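Local coordinates for protein amine oxidase (Emericella nidulans, PDB 3PGB) that probably oxidises primary amines as a copper- and topaquinone-containing amine oxidase, working as a two-subunit assembly that also binds calcium, at residues A[242-256]-A[303-315]. Sequence-based numbering, arbitrary orientation.
Sequences NMADDEFDSETLLPL and KPNVDGAWAHTEQ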
loop_
_atom_site.group_PDB
_atom_site.type_symbol
_atom_site.label_atom_id
_atom_site.label_comp_id
_atom_site.label_asym_id
_atom_site.label_seq_id
_atom_site.Cartn_x
_atom_site.Cartn_y
_atom_site.Cartn_z
ATOM N N ASN A 242 -12.791 29.589 -18.408
ATOM C CA ASN A 242 -12.865 29.317 -19.849
ATOM C C ASN A 242 -13.602 28.007 -20.106
ATOM O O ASN A 242 -13.507 27.070 -19.323
ATOM C CB ASN A 242 -11.466 29.258 -20.492
ATOM C CG ASN A 242 -11.208 30.405 -21.464
ATOM O OD1 ASN A 242 -12.141 30.960 -22.053
ATOM N ND2 ASN A 242 -9.933 30.751 -21.647
ATOM N N MET A 243 -14.332 27.952 -21.210
ATOM C CA MET A 243 -15.070 26.755 -21.579
ATOM C C MET A 243 -14.167 25.786 -22.334
ATOM O O MET A 243 -13.258 26.202 -23.061
ATOM C CB MET A 243 -16.311 27.116 -22.410
ATOM C CG MET A 243 -17.464 27.657 -21.566
ATOM S SD MET A 243 -19.005 27.936 -22.463
ATOM C CE MET A 243 -19.499 26.250 -22.852
ATOM N N ALA A 244 -14.420 24.495 -22.143
ATOM C CA ALA A 244 -13.684 23.445 -22.841
ATOM C C ALA A 244 -14.223 23.312 -24.247
ATOM O O ALA A 244 -15.354 23.715 -24.524
ATOM C CB ALA A 244 -13.815 22.115 -22.106
ATOM N N ASP A 245 -13.414 22.736 -25.132
ATOM C CA ASP A 245 -13.846 22.447 -26.499
ATOM C C ASP A 245 -14.970 21.411 -26.469
ATOM O O ASP A 245 -15.144 20.696 -25.477
ATOM C CB ASP A 245 -12.676 21.930 -27.345
ATOM C CG ASP A 245 -11.524 22.935 -27.450
ATOM O OD1 ASP A 245 -11.773 24.158 -27.363
ATOM O OD2 ASP A 245 -10.364 22.489 -27.624
ATOM N N ASP A 246 -15.731 21.338 -27.555
ATOM C CA ASP A 246 -16.873 20.422 -27.635
ATOM C C ASP A 246 -16.428 18.975 -27.434
ATOM O O ASP A 246 -15.468 18.523 -28.056
ATOM C CB ASP A 246 -17.576 20.560 -28.992
ATOM C CG ASP A 246 -18.166 21.952 -29.217
ATOM O OD1 ASP A 246 -18.500 22.636 -28.220
ATOM O OD2 ASP A 246 -18.296 22.353 -30.400
ATOM N N GLU A 247 -17.127 18.256 -26.561
ATOM C CA GLU A 247 -16.824 16.845 -26.275
ATOM C C GLU A 247 -15.487 16.631 -25.534
ATOM O O GLU A 247 -14.829 15.596 -25.693
ATOM C CB GLU A 247 -16.928 15.967 -27.552
ATOM C CG GLU A 247 -18.378 15.775 -28.050
ATOM C CD GLU A 247 -18.579 14.494 -28.862
ATOM O OE1 GLU A 247 -19.145 13.510 -28.310
ATOM O OE2 GLU A 247 -18.172 14.469 -30.049
ATOM N N PHE A 248 -15.104 17.614 -24.721
ATOM C CA PHE A 248 -14.040 17.451 -23.722
ATOM C C PHE A 248 -14.528 17.975 -22.363
ATOM O O PHE A 248 -15.322 18.909 -22.310
ATOM C CB PHE A 248 -12.767 18.170 -24.165
ATOM C CG PHE A 248 -12.074 17.509 -25.329
ATOM C CD1 PHE A 248 -11.387 16.309 -25.154
ATOM C CD2 PHE A 248 -12.110 18.080 -26.603
ATOM C CE1 PHE A 248 -10.743 15.691 -26.218
ATOM C CE2 PHE A 248 -11.471 17.467 -27.680
ATOM C CZ PHE A 248 -10.785 16.268 -27.485
ATOM N N ASP A 249 -14.068 17.366 -21.273
ATOM C CA ASP A 249 -14.549 17.724 -19.932
ATOM C C ASP A 249 -13.449 18.403 -19.102
ATOM O O ASP A 249 -13.199 18.038 -17.948
ATOM C CB ASP A 249 -15.080 16.471 -19.216
ATOM C CG ASP A 249 -16.047 16.800 -18.088
ATOM O OD1 ASP A 249 -16.877 17.716 -18.248
ATOM O OD2 ASP A 249 -15.981 16.130 -17.043
ATOM N N SER A 250 -12.820 19.419 -19.685
ATOM C CA SER A 250 -11.594 19.982 -19.129
ATOM C C SER A 250 -11.744 21.371 -18.477
ATOM O O SER A 250 -10.740 22.027 -18.205
ATOM C CB SER A 250 -10.544 20.046 -20.240
ATOM O OG SER A 250 -10.958 20.926 -21.272
ATOM N N GLU A 251 -12.972 21.808 -18.198
ATOM C CA GLU A 251 -13.194 23.173 -17.713
ATOM C C GLU A 251 -12.527 23.453 -16.370
ATOM O O GLU A 251 -12.013 24.554 -16.152
ATOM C CB GLU A 251 -14.684 23.496 -17.612
ATOM C CG GLU A 251 -14.951 24.949 -17.184
ATOM C CD GLU A 251 -16.408 25.353 -17.298
ATOM O OE1 GLU A 251 -16.900 26.021 -16.364
ATOM O OE2 GLU A 251 -17.060 25.001 -18.307
ATOM N N THR A 252 -12.522 22.465 -15.478
ATOM C CA THR A 252 -11.905 22.640 -14.163
ATOM C C THR A 252 -10.384 22.880 -14.237
ATOM O O THR A 252 -9.776 23.210 -13.229
ATOM C CB THR A 252 -12.210 21.457 -13.198
ATOM O OG1 THR A 252 -11.482 20.287 -13.597
ATOM C CG2 THR A 252 -13.704 21.152 -13.157
ATOM N N LEU A 253 -9.783 22.710 -15.417
ATOM C CA LEU A 253 -8.398 23.132 -15.679
ATOM C C LEU A 253 -8.266 24.530 -16.299
ATOM O O LEU A 253 -7.168 24.911 -16.689
ATOM C CB LEU A 253 -7.705 22.142 -16.621
ATOM C CG LEU A 253 -7.567 20.696 -16.146
ATOM C CD1 LEU A 253 -6.757 19.902 -17.162
ATOM C CD2 LEU A 253 -6.937 20.624 -14.759
ATOM N N LEU A 254 -9.357 25.292 -16.377
ATOM C CA LEU A 254 -9.366 26.561 -17.113
ATOM C C LEU A 254 -9.845 27.787 -16.306
ATOM O O LEU A 254 -10.652 28.571 -16.797
ATOM C CB LEU A 254 -10.241 26.403 -18.368
ATOM C CG LEU A 254 -9.920 25.212 -19.275
ATOM C CD1 LEU A 254 -10.921 25.129 -20.418
ATOM C CD2 LEU A 254 -8.475 25.287 -19.804
ATOM N N PRO A 255 -9.332 27.976 -15.076
ATOM C CA PRO A 255 -9.700 29.178 -14.318
ATOM C C PRO A 255 -9.159 30.450 -14.973
ATOM O O PRO A 255 -8.152 30.387 -15.684
ATOM C CB PRO A 255 -9.031 28.953 -12.962
ATOM C CG PRO A 255 -7.878 28.055 -13.250
ATOM C CD PRO A 255 -8.323 27.167 -14.369
ATOM N N LEU A 256 -9.819 31.587 -14.743
ATOM C CA LEU A 256 -9.427 32.850 -15.400
ATOM C C LEU A 256 -8.979 33.966 -14.450
ATOM O O LEU A 256 -8.283 34.888 -14.874
ATOM C CB LEU A 256 -10.546 33.350 -16.313
ATOM C CG LEU A 256 -10.901 32.463 -17.510
ATOM C CD1 LEU A 256 -11.920 33.177 -18.394
ATOM C CD2 LEU A 256 -9.658 32.084 -18.317
ATOM N N LYS A 303 -2.782 36.465 -18.405
ATOM C CA LYS A 303 -3.237 35.604 -19.498
ATOM C C LYS A 303 -4.243 34.530 -19.056
ATOM O O LYS A 303 -4.190 34.051 -17.926
ATOM C CB LYS A 303 -2.035 34.915 -20.161
ATOM C CG LYS A 303 -1.012 35.851 -20.825
ATOM C CD LYS A 303 0.270 35.069 -21.173
ATOM C CE LYS A 303 1.463 35.972 -21.531
ATOM N NZ LYS A 303 1.466 36.377 -22.969
ATOM N N PRO A 304 -5.153 34.136 -19.963
ATOM C CA PRO A 304 -6.077 33.048 -19.684
ATOM C C PRO A 304 -5.438 31.669 -19.797
ATOM O O PRO A 304 -4.369 31.515 -20.392
ATOM C CB PRO A 304 -7.105 33.182 -20.799
ATOM C CG PRO A 304 -6.339 33.718 -21.923
ATOM C CD PRO A 304 -5.340 34.662 -21.324
ATOM N N ASN A 305 -6.111 30.680 -19.223
ATOM C CA ASN A 305 -5.860 29.290 -19.545
ATOM C C ASN A 305 -6.828 28.913 -20.655
ATOM O O ASN A 305 -8.032 29.016 -20.472
ATOM C CB ASN A 305 -6.089 28.402 -18.321
ATOM C CG ASN A 305 -5.088 28.664 -17.212
ATOM O OD1 ASN A 305 -3.910 28.319 -17.330
ATOM N ND2 ASN A 305 -5.552 29.263 -16.124
ATOM N N VAL A 306 -6.309 28.497 -21.806
ATOM C CA VAL A 306 -7.160 28.067 -22.912
ATOM C C VAL A 306 -7.000 26.569 -23.162
ATOM O O VAL A 306 -5.902 26.015 -23.038
ATOM C CB VAL A 306 -6.879 28.868 -24.202
ATOM C CG1 VAL A 306 -6.820 30.355 -23.889
ATOM C CG2 VAL A 306 -5.595 28.412 -24.859
ATOM N N ASP A 307 -8.109 25.924 -23.509
ATOM C CA ASP A 307 -8.134 24.484 -23.713
ATOM C C ASP A 307 -7.249 24.063 -24.881
ATOM O O ASP A 307 -7.073 24.803 -25.849
ATOM C CB ASP A 307 -9.573 23.989 -23.943
ATOM C CG ASP A 307 -9.743 22.503 -23.626
ATOM O OD1 ASP A 307 -9.055 22.006 -22.711
ATOM O OD2 ASP A 307 -10.575 21.829 -24.275
ATOM N N GLY A 308 -6.698 22.861 -24.765
ATOM C CA GLY A 308 -5.809 22.292 -25.769
ATOM C C GLY A 308 -5.468 20.866 -25.394
ATOM O O GLY A 308 -5.864 20.387 -24.324
ATOM N N ALA A 309 -4.733 20.183 -26.268
ATOM C CA ALA A 309 -4.368 18.769 -26.063
ATOM C C ALA A 309 -3.847 18.476 -24.650
ATOM O O ALA A 309 -4.133 17.416 -24.085
ATOM C CB ALA A 309 -3.335 18.335 -27.102
ATOM N N TRP A 310 -3.090 19.425 -24.099
ATOM C CA TRP A 310 -2.541 19.336 -22.741
ATOM C C TRP A 310 -3.589 19.013 -21.673
ATOM O O TRP A 310 -3.272 18.352 -20.683
ATOM C CB TRP A 310 -1.825 20.643 -22.370
ATOM C CG TRP A 310 -2.744 21.833 -22.191
ATOM C CD1 TRP A 310 -3.169 22.699 -23.158
ATOM C CD2 TRP A 310 -3.342 22.284 -20.965
ATOM N NE1 TRP A 310 -3.990 23.664 -22.612
ATOM C CE2 TRP A 310 -4.112 23.430 -21.269
ATOM C CE3 TRP A 310 -3.294 21.835 -19.641
ATOM C CZ2 TRP A 310 -4.831 24.125 -20.300
ATOM C CZ3 TRP A 310 -4.010 22.531 -18.677
ATOM C CH2 TRP A 310 -4.768 23.663 -19.014
ATOM N N ALA A 311 -4.819 19.490 -21.871
ATOM C CA ALA A 311 -5.922 19.259 -20.926
ATOM C C ALA A 311 -6.848 18.101 -21.317
ATOM O O ALA A 311 -7.850 17.857 -20.644
ATOM C CB ALA A 311 -6.740 20.537 -20.759
ATOM N N HIS A 312 -6.515 17.389 -22.390
ATOM C CA HIS A 312 -7.360 16.308 -22.891
ATOM C C HIS A 312 -6.740 14.946 -22.598
ATOM O O HIS A 312 -5.532 14.829 -22.451
ATOM C CB HIS A 312 -7.589 16.477 -24.390
ATOM C CG HIS A 312 -8.329 17.726 -24.748
ATOM N ND1 HIS A 312 -8.439 18.180 -26.044
ATOM C CD2 HIS A 312 -8.993 18.621 -23.978
ATOM C CE1 HIS A 312 -9.147 19.294 -26.057
ATOM N NE2 HIS A 312 -9.495 19.583 -24.817
ATOM N N THR A 313 -7.579 13.917 -22.538
ATOM C CA THR A 313 -7.167 12.590 -22.065
ATOM C C THR A 313 -6.721 11.635 -23.172
ATOM O O THR A 313 -6.172 10.571 -22.881
ATOM C CB THR A 313 -8.308 11.929 -21.291
ATOM O OG1 THR A 313 -9.471 11.869 -22.126
ATOM C CG2 THR A 313 -8.623 12.732 -20.038
ATOM N N GLU A 314 -6.982 12.010 -24.423
ATOM C CA GLU A 314 -6.518 11.280 -25.614
ATOM C C GLU A 314 -5.030 10.911 -25.556
ATOM O O GLU A 314 -4.236 11.571 -24.878
ATOM C CB GLU A 314 -6.761 12.138 -26.875
ATOM C CG GLU A 314 -6.007 13.504 -26.861
ATOM C CD GLU A 314 -6.337 14.438 -28.047
ATOM O OE1 GLU A 314 -5.509 15.347 -28.317
ATOM O OE2 GLU A 314 -7.405 14.280 -28.693
ATOM N N GLN A 315 -4.654 9.871 -26.293
ATOM C CA GLN A 315 -3.251 9.482 -26.403
ATOM C C GLN A 315 -2.415 10.654 -26.912
ATOM O O GLN A 315 -2.823 11.351 -27.834
ATOM C CB GLN A 315 -3.100 8.285 -27.344
ATOM C CG GLN A 315 -1.703 7.657 -27.369
ATOM C CD GLN A 315 -0.690 8.470 -28.156
ATOM O OE1 GLN A 315 -1.039 9.177 -29.102
ATOM N NE2 GLN A 315 0.573 8.373 -27.764
#
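Ser250 and Asp245 of 242-256 both bond the carboxylate of Asp307. Ser250 OG donates to Asp307 OD1 at 2.6 Å, from above the carboxylate plane. Asp307 OD2 accepts two bonds from opposite faces of that plane. One is nearly straight, from Asp245 N at 3.1 Å (176°). The other comes from His312 NE2 at 2.6 Å. Asp307 CG lies anti to its backbone N (chi1 -158°), which brings the carboxylate to Asp245 N, where the type II beta turn 245-248 begins. The three donors probably ease the closeness of two carboxylates, Asp245 OD2 lying 3.4 Å from Asp307 OD2.

The bond to Asp307 also fixes the His312 ring. Phe248 lies flat over one face, with planes 6° apart and ring centroids 3.4 Å apart. Gly308 O covers the opposite face. Arg738 of the second subunit packs on Phe248.

At the other end, two amides bond to backbone carbonyls. Asn242 ND2 donates to Asn305 O at 2.8 Å, and Asn305 ND2 to Pro255 O at 2.9 Å. Asn305 ND2 also bonds Ser526 O. Between the two ends, Leu254 CD2 packs on Trp310 CZ2 at 3.9 Å, and Leu253 CD1 on Ala311 CB.

This is structural packing. The loop after helix 287-294 runs along the hairpin connection between adjacent antiparallel strands 235-242 and 255-263, while Leu527 of strand 527-528 packs against Asn305 and Trp310.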